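Local structure of K5 lyase (Enterobacteria phage k1-5, 2X3H) at residues I257-Q262 and M284-K289; P288-V293 and A315-G320; Y236-A241 and C261-Y266. The protein probably depolymerises the K5 capsular polysaccharide, a glycosaminoglycan, as an eliminative lyase with a viral tail-spike fold. All coordinates share one frame; numbering follows the deposited sequence.

Interaction 1: I257-Q262 and M284-K289; sequences IGADCQ and MANNPK
Asn286 has CG anti to the backbone N (chi1 171°), which lays its amide beside the methyl of Ala259, ND2 to CB 3.7 Å. On the same sheet face Ile257 and Met284 lie side by side, CG1 of the isoleucine meeting CB of the methionine at 4.0 Å; the bent methionine chain then leads away. Strands 257-259 and 284-286 run parallel, zipped by bonds from Gly258 N to Met284 O, Asn286 N to Gly258 O and Asp260 N to Asn286 O. Asn286 OD1 receives a nearly straight bond from Asn287 ND2 (2.9 Å), in the donor amide plane. Thr312 and Asp309 grip the rest of that Asn287 amide, and Tyr250 of the second subunit packs on both asparagines. Past the strands, Asp260 and Asn287 run alongside each other, carboxylate and amide planes 28° apart. A water donates to Asp260 OD1 (2.8 Å) and Asn287 O and accepts from Lys289 NZ. The lysine chain bends over the turn, CE 3.3 Å from Asp260 O, while backbone Lys289 N bonds Cys261 O (2.9 Å). Asp260 OD1 and Lys289 NZ stay 5.0 Å apart with that water between, the lysine also making a cation-pi contact with Tyr209 and a weak, long ion pair with Asp314. Direct backbone bonds thus carry the strands; the turn keeps one, with two waters bridging beside it, and buried Asp260 O has no hydrogen-bond partner.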
# COMPACT_ATOMS: atom_id res chain seq x y z
N ILE A 257 10.89 4.73 11.76
CA ILE A 257 12.26 4.32 11.44
C ILE A 257 12.91 3.77 12.70
O ILE A 257 12.95 4.45 13.73
CB ILE A 257 13.11 5.52 10.94
CG1 ILE A 257 12.46 6.18 9.73
CG2 ILE A 257 14.56 5.09 10.67
CD1 ILE A 257 13.24 7.38 9.18
N GLY A 258 13.40 2.54 12.62
CA GLY A 258 14.19 1.96 13.71
C GLY A 258 15.54 1.60 13.15
O GLY A 258 15.63 0.88 12.16
N ALA A 259 16.60 2.14 13.76
CA ALA A 259 17.96 1.82 13.37
C ALA A 259 18.66 1.01 14.46
O ALA A 259 18.68 1.41 15.63
CB ALA A 259 18.75 3.10 13.05
N ASP A 260 19.22 -0.14 14.06
CA ASP A 260 19.93 -1.03 14.99
C ASP A 260 19.13 -1.44 16.24
O ASP A 260 19.70 -1.64 17.32
CB ASP A 260 21.28 -0.41 15.37
CG ASP A 260 22.08 0.06 14.15
OD1 ASP A 260 22.47 -0.81 13.34
OD2 ASP A 260 22.30 1.27 14.00
N CYS A 261 17.81 -1.55 16.08
CA CYS A 261 16.92 -2.03 17.14
C CYS A 261 16.76 -3.55 17.07
O CYS A 261 17.01 -4.14 16.02
CB CYS A 261 15.54 -1.41 16.97
SG CYS A 261 15.50 0.39 17.10
N GLN A 262 16.31 -4.19 18.14
CA GLN A 262 16.11 -5.64 18.06
C GLN A 262 14.96 -5.96 17.11
O GLN A 262 15.08 -6.81 16.23
CB GLN A 262 15.86 -6.28 19.43
CG GLN A 262 15.88 -7.80 19.39
CD GLN A 262 15.79 -8.43 20.77
OE1 GLN A 262 16.05 -7.77 21.77
NE2 GLN A 262 15.41 -9.72 20.82
N MET A 284 10.40 1.42 8.38
CA MET A 284 11.76 1.39 7.86
C MET A 284 12.65 0.74 8.91
O MET A 284 12.89 1.32 9.98
CB MET A 284 12.26 2.81 7.59
CG MET A 284 13.76 2.89 7.33
SD MET A 284 14.25 1.96 5.86
CE MET A 284 13.34 2.85 4.60
N ALA A 285 13.13 -0.47 8.61
CA ALA A 285 13.96 -1.24 9.52
C ALA A 285 15.39 -1.23 9.02
O ALA A 285 15.78 -2.03 8.17
CB ALA A 285 13.43 -2.67 9.64
N ASN A 286 16.16 -0.27 9.54
CA ASN A 286 17.56 -0.13 9.20
C ASN A 286 18.34 -1.09 10.10
O ASN A 286 18.68 -0.75 11.23
CB ASN A 286 17.97 1.33 9.41
CG ASN A 286 19.47 1.55 9.30
OD1 ASN A 286 20.23 0.63 9.01
ND2 ASN A 286 19.90 2.80 9.53
N ASN A 287 18.59 -2.29 9.59
CA ASN A 287 19.46 -3.26 10.26
C ASN A 287 19.06 -3.64 11.69
O ASN A 287 19.82 -3.48 12.65
CB ASN A 287 20.92 -2.82 10.14
CG ASN A 287 21.41 -2.95 8.72
OD1 ASN A 287 21.83 -4.03 8.32
ND2 ASN A 287 21.23 -1.89 7.92
N PRO A 288 17.86 -4.21 11.82
CA PRO A 288 17.46 -4.70 13.13
C PRO A 288 18.26 -5.96 13.43
O PRO A 288 18.96 -6.50 12.54
CB PRO A 288 15.98 -5.03 12.93
CG PRO A 288 15.88 -5.44 11.48
CD PRO A 288 16.88 -4.54 10.76
N LYS A 289 18.16 -6.44 14.66
CA LYS A 289 18.93 -7.60 15.08
C LYS A 289 18.12 -8.89 15.09
O LYS A 289 18.68 -9.97 15.28
CB LYS A 289 19.56 -7.38 16.46
CG LYS A 289 20.83 -6.54 16.44
CD LYS A 289 20.54 -5.06 16.48
CE LYS A 289 21.70 -4.29 17.10
NZ LYS A 289 23.02 -4.65 16.51
O HOH W 1 22.44 -3.58 13.59
O HOH W 2 16.49 -1.66 13.20

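Interaction 2: P288-V293 and A315-G320; sequences PKYAAV and ARQAHG
Tyr290 and His319 form an offset stack, ring centroids 4.3 Å apart and planes inclined by 30°. The ND1-CE1 side of the imidazole overlaps one face of the phenol ring, ND1 above its centre, and His319 CE1 comes within 3.3 Å of Tyr290 CZ. Tyr290 is turned with CG anti to its own N (chi1 -171°), which swings the ring back over the histidine although its CB starts out away from segment 315-320. Gln317 runs alongside the tyrosine and brings OE1 to the ring edge.

Hydrogen bonding fixes the imidazole as well. ND1 donates to Tyr290 O (3.0 Å) from within the plane of its own ring but tilted 31° from the carbonyl plane, and shares its N-H in a weak bond to Gln317 O; the His319 backbone N adds a weak bond to Tyr290 O. One carbonyl thus takes two donors of a single residue, while NE2 is engaged by Arg354 from the strand 349-355, so both ring nitrogens are held and the rotation of the ring is set. Further along, Val293 N bonds Gly320 O (3.2 Å), and Ala292 N makes weak bonds to His319 O and Gly320 O.

Water takes over where the backbones part: one molecule donates to Lys289 O (2.8 Å) and accepts from Gln317 N (2.9 Å). Apolar contact is slight, chiefly Ala291 CB on His319 CB (3.7 Å). The methyl of Ala315 sits against Lys289 O.

The chain turns corners at Ala292 and Gly320, stacked one above the other, and strands 293-294 and 321-323 pair in parallel after them. Such alignment of bends between successive coils is characteristic of a parallel beta-helix, the elongated body common among phage tail spikes.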
# COMPACT_ATOMS: atom_id res chain seq x y z
N PRO A 288 17.86 -4.21 11.82
CA PRO A 288 17.46 -4.70 13.13
C PRO A 288 18.26 -5.96 13.43
O PRO A 288 18.96 -6.50 12.54
CB PRO A 288 15.98 -5.03 12.93
CG PRO A 288 15.88 -5.44 11.48
CD PRO A 288 16.88 -4.54 10.76
N LYS A 289 18.16 -6.44 14.66
CA LYS A 289 18.93 -7.60 15.08
C LYS A 289 18.12 -8.89 15.09
O LYS A 289 18.68 -9.97 15.28
CB LYS A 289 19.56 -7.38 16.46
CG LYS A 289 20.83 -6.54 16.44
CD LYS A 289 20.54 -5.06 16.48
CE LYS A 289 21.70 -4.29 17.10
NZ LYS A 289 23.02 -4.65 16.51
N TYR A 290 16.80 -8.79 14.88
CA TYR A 290 15.97 -9.99 14.83
C TYR A 290 14.84 -9.92 13.81
O TYR A 290 14.69 -10.82 12.99
CB TYR A 290 15.41 -10.34 16.21
CG TYR A 290 14.73 -11.70 16.24
CD1 TYR A 290 15.46 -12.86 16.43
CD2 TYR A 290 13.35 -11.82 16.03
CE1 TYR A 290 14.85 -14.11 16.44
CE2 TYR A 290 12.73 -13.05 16.05
CZ TYR A 290 13.48 -14.20 16.25
OH TYR A 290 12.88 -15.44 16.28
N ALA A 291 14.02 -8.86 13.87
CA ALA A 291 12.90 -8.74 12.93
C ALA A 291 12.52 -7.29 12.72
O ALA A 291 12.70 -6.45 13.61
CB ALA A 291 11.72 -9.51 13.43
N ALA A 292 11.99 -6.98 11.54
CA ALA A 292 11.42 -5.65 11.32
C ALA A 292 10.13 -5.50 12.12
O ALA A 292 9.96 -4.53 12.88
CB ALA A 292 11.16 -5.38 9.84
N VAL A 293 9.23 -6.46 11.97
CA VAL A 293 7.89 -6.37 12.56
C VAL A 293 7.52 -7.67 13.24
O VAL A 293 7.59 -8.74 12.63
CB VAL A 293 6.83 -6.08 11.45
CG1 VAL A 293 5.42 -6.17 12.03
CG2 VAL A 293 7.07 -4.72 10.83
N ALA A 315 22.75 -9.65 13.26
CA ALA A 315 21.72 -10.66 13.43
C ALA A 315 22.23 -12.03 13.02
O ALA A 315 22.86 -12.18 11.97
CB ALA A 315 20.50 -10.30 12.58
N ARG A 316 21.95 -13.05 13.83
CA ARG A 316 22.23 -14.44 13.47
C ARG A 316 21.03 -15.09 12.81
O ARG A 316 21.17 -16.07 12.07
CB ARG A 316 22.64 -15.24 14.71
CG ARG A 316 23.95 -14.74 15.28
CD ARG A 316 25.11 -15.18 14.39
NE ARG A 316 25.48 -16.56 14.68
CZ ARG A 316 26.00 -16.95 15.84
NH1 ARG A 316 26.19 -16.05 16.81
NH2 ARG A 316 26.31 -18.22 16.05
N GLN A 317 19.84 -14.57 13.11
CA GLN A 317 18.60 -15.03 12.51
C GLN A 317 17.80 -13.81 12.06
O GLN A 317 17.12 -13.16 12.85
CB GLN A 317 17.78 -15.83 13.52
CG GLN A 317 18.45 -17.12 13.99
CD GLN A 317 17.73 -17.73 15.19
OE1 GLN A 317 17.22 -17.01 16.06
NE2 GLN A 317 17.72 -19.05 15.26
N ALA A 318 17.89 -13.51 10.76
CA ALA A 318 17.27 -12.32 10.20
C ALA A 318 15.84 -12.62 9.77
O ALA A 318 15.60 -13.58 9.04
CB ALA A 318 18.09 -11.81 9.02
N HIS A 319 14.90 -11.79 10.24
CA HIS A 319 13.48 -11.94 9.88
C HIS A 319 12.89 -10.66 9.30
O HIS A 319 13.27 -9.56 9.69
CB HIS A 319 12.62 -12.29 11.11
CG HIS A 319 12.98 -13.59 11.77
ND1 HIS A 319 14.05 -13.72 12.62
CD2 HIS A 319 12.37 -14.80 11.73
CE1 HIS A 319 14.08 -14.96 13.09
NE2 HIS A 319 13.08 -15.64 12.55
N GLY A 320 11.92 -10.82 8.39
CA GLY A 320 11.16 -9.69 7.87
C GLY A 320 10.02 -9.42 8.85
O GLY A 320 10.13 -8.54 9.72
O HOH W 3 18.86 -12.78 15.18

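Interaction 3: Y236-A241 and C261-Y266; sequences YPQFGA and CQHVTY
Segments 236-241 and 261-266 make a largely buried loop-on-loop contact at a bend of the beta-helix, where each coil passes from one sheet to the next; its aromatic end is Phe239 against Tyr266. These rings form a T-shaped pair, planes at 90° and centroids 5.2 Å apart. The edge of the phenylalanine, CD1 and CE1, points at the tyrosine face off its centre, and Phe239 CE1 lies 3.7 Å from Tyr266 CE1. Tyr266 reaches it with CG anti to its N (chi1 -168°), while CG of Gln238 covers a face of the Phe239 ring.

At the other end the backbones are tied directly. Gln262 N donates to Tyr236 O (2.9 Å), and Tyr236 N makes a weak bond to Cys261 SG (3.6 Å). At the corner itself Ala241 N bonds Val264 O (2.9 Å), with the Ala241 methyl resting near Val264 CG1.

Between these ties the loop bulges through a type I turn from Pro237 to Gly240, closed by Gly240 N to Pro237 O (3.1 Å). Gly240 has a positive phi of 63° and sets its bare CA 3.0 Å from His263 O, a buried carbonyl that finds no conventional partner and has only this CA-H contact across the segments. Gln262 rests CB on Pro237 O and extends past Gln238, its OE1 held by Asn212 N.

Inside, Val264 packs on Val256, Val283 and Ala285 of strands 252-259 and 279-286, whereas Phe239 and Tyr266 are partly exposed. A turn joining strands of two different sheets, 227-234 and 242-245, and matched by the bend of the next coil, is the stacked corner of a parallel beta-helix.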
# COMPACT_ATOMS: atom_id res chain seq x y z
N TYR A 236 17.28 0.63 20.27
CA TYR A 236 16.42 0.05 21.31
C TYR A 236 16.37 -1.48 21.23
O TYR A 236 16.47 -2.05 20.14
CB TYR A 236 15.00 0.61 21.25
CG TYR A 236 14.85 2.03 21.78
CD1 TYR A 236 15.14 3.12 20.98
CD2 TYR A 236 14.39 2.27 23.08
CE1 TYR A 236 14.98 4.41 21.44
CE2 TYR A 236 14.22 3.58 23.55
CZ TYR A 236 14.52 4.64 22.73
OH TYR A 236 14.35 5.93 23.15
N PRO A 237 16.24 -2.14 22.39
CA PRO A 237 16.21 -3.60 22.41
C PRO A 237 14.83 -4.24 22.18
O PRO A 237 14.21 -3.97 21.15
CB PRO A 237 16.79 -3.94 23.80
CG PRO A 237 16.36 -2.80 24.65
CD PRO A 237 16.22 -1.58 23.76
N GLN A 238 14.35 -5.07 23.11
CA GLN A 238 13.21 -5.96 22.81
C GLN A 238 12.00 -5.27 22.20
O GLN A 238 11.42 -5.76 21.22
CB GLN A 238 12.76 -6.70 24.07
CG GLN A 238 11.52 -7.55 23.87
CD GLN A 238 11.81 -8.90 23.26
OE1 GLN A 238 11.17 -9.89 23.61
NE2 GLN A 238 12.75 -8.94 22.32
N PHE A 239 11.59 -4.15 22.79
CA PHE A 239 10.32 -3.54 22.37
C PHE A 239 10.44 -2.48 21.30
O PHE A 239 9.44 -1.87 20.88
CB PHE A 239 9.49 -3.14 23.59
CG PHE A 239 9.23 -4.30 24.50
CD1 PHE A 239 8.39 -5.32 24.09
CD2 PHE A 239 9.88 -4.42 25.71
CE1 PHE A 239 8.16 -6.42 24.88
CE2 PHE A 239 9.64 -5.52 26.53
CZ PHE A 239 8.78 -6.52 26.10
N GLY A 240 11.67 -2.25 20.84
CA GLY A 240 11.91 -1.50 19.61
C GLY A 240 11.47 -0.05 19.60
O GLY A 240 11.55 0.65 20.62
N ALA A 241 11.03 0.41 18.43
CA ALA A 241 10.63 1.80 18.22
C ALA A 241 9.19 2.06 18.68
O ALA A 241 8.93 3.06 19.35
CB ALA A 241 10.81 2.20 16.75
N CYS A 261 17.81 -1.55 16.08
CA CYS A 261 16.92 -2.03 17.14
C CYS A 261 16.76 -3.55 17.07
O CYS A 261 17.01 -4.14 16.02
CB CYS A 261 15.54 -1.41 16.97
SG CYS A 261 15.50 0.39 17.10
N GLN A 262 16.31 -4.19 18.14
CA GLN A 262 16.11 -5.64 18.06
C GLN A 262 14.96 -5.96 17.11
O GLN A 262 15.08 -6.81 16.23
CB GLN A 262 15.86 -6.28 19.43
CG GLN A 262 15.88 -7.80 19.39
CD GLN A 262 15.79 -8.43 20.77
OE1 GLN A 262 16.05 -7.77 21.77
NE2 GLN A 262 15.41 -9.72 20.82
N HIS A 263 13.85 -5.24 17.32
CA HIS A 263 12.65 -5.28 16.49
C HIS A 263 12.28 -3.81 16.26
O HIS A 263 12.63 -2.95 17.09
CB HIS A 263 11.48 -5.94 17.23
CG HIS A 263 11.82 -7.22 17.94
ND1 HIS A 263 12.05 -8.41 17.28
CD2 HIS A 263 11.89 -7.51 19.26
CE1 HIS A 263 12.28 -9.37 18.15
NE2 HIS A 263 12.19 -8.85 19.37
N VAL A 264 11.61 -3.50 15.15
CA VAL A 264 11.20 -2.11 14.93
C VAL A 264 9.79 -1.81 15.46
O VAL A 264 9.64 -0.92 16.29
CB VAL A 264 11.39 -1.64 13.46
CG1 VAL A 264 10.98 -0.17 13.32
CG2 VAL A 264 12.84 -1.79 13.09
N THR A 265 8.78 -2.55 14.98
CA THR A 265 7.46 -2.51 15.62
C THR A 265 7.17 -3.87 16.25
O THR A 265 7.58 -4.92 15.74
CB THR A 265 6.33 -2.10 14.66
OG1 THR A 265 6.11 -3.12 13.69
CG2 THR A 265 6.67 -0.79 13.96
N TYR A 266 6.47 -3.84 17.39
CA TYR A 266 6.27 -5.03 18.20
C TYR A 266 4.85 -5.02 18.75
O TYR A 266 4.43 -4.04 19.35
CB TYR A 266 7.29 -5.01 19.36
CG TYR A 266 7.39 -6.32 20.11
CD1 TYR A 266 6.50 -6.63 21.14
CD2 TYR A 266 8.36 -7.26 19.77
CE1 TYR A 266 6.59 -7.85 21.82
CE2 TYR A 266 8.46 -8.47 20.45
CZ TYR A 266 7.57 -8.76 21.47
OH TYR A 266 7.66 -9.97 22.14

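The three contacts join successive coils of one beta-helix and lie about 7 to 10 Å apart, centre to centre. Interactions 1 and 3 share Cys261 and Gln262, so this turn contacts 236-241 on one coil and 284-289 on the next; interactions 1 and 2 share Pro288 and Lys289. All are mostly buried, but interaction 1 includes regular strand pairing and faces the second subunit, whereas interactions 2 and 3 touch no other chain. Their aromatic pairs differ: an offset stack tied by histidine hydrogen bonds in interaction 2, a T-shaped pair without a hydrogen bond between the rings in interaction 3. Water bridges mark the turns of interactions 1 and 2. Ala285, Ala292 and Val264 bring the three together inside.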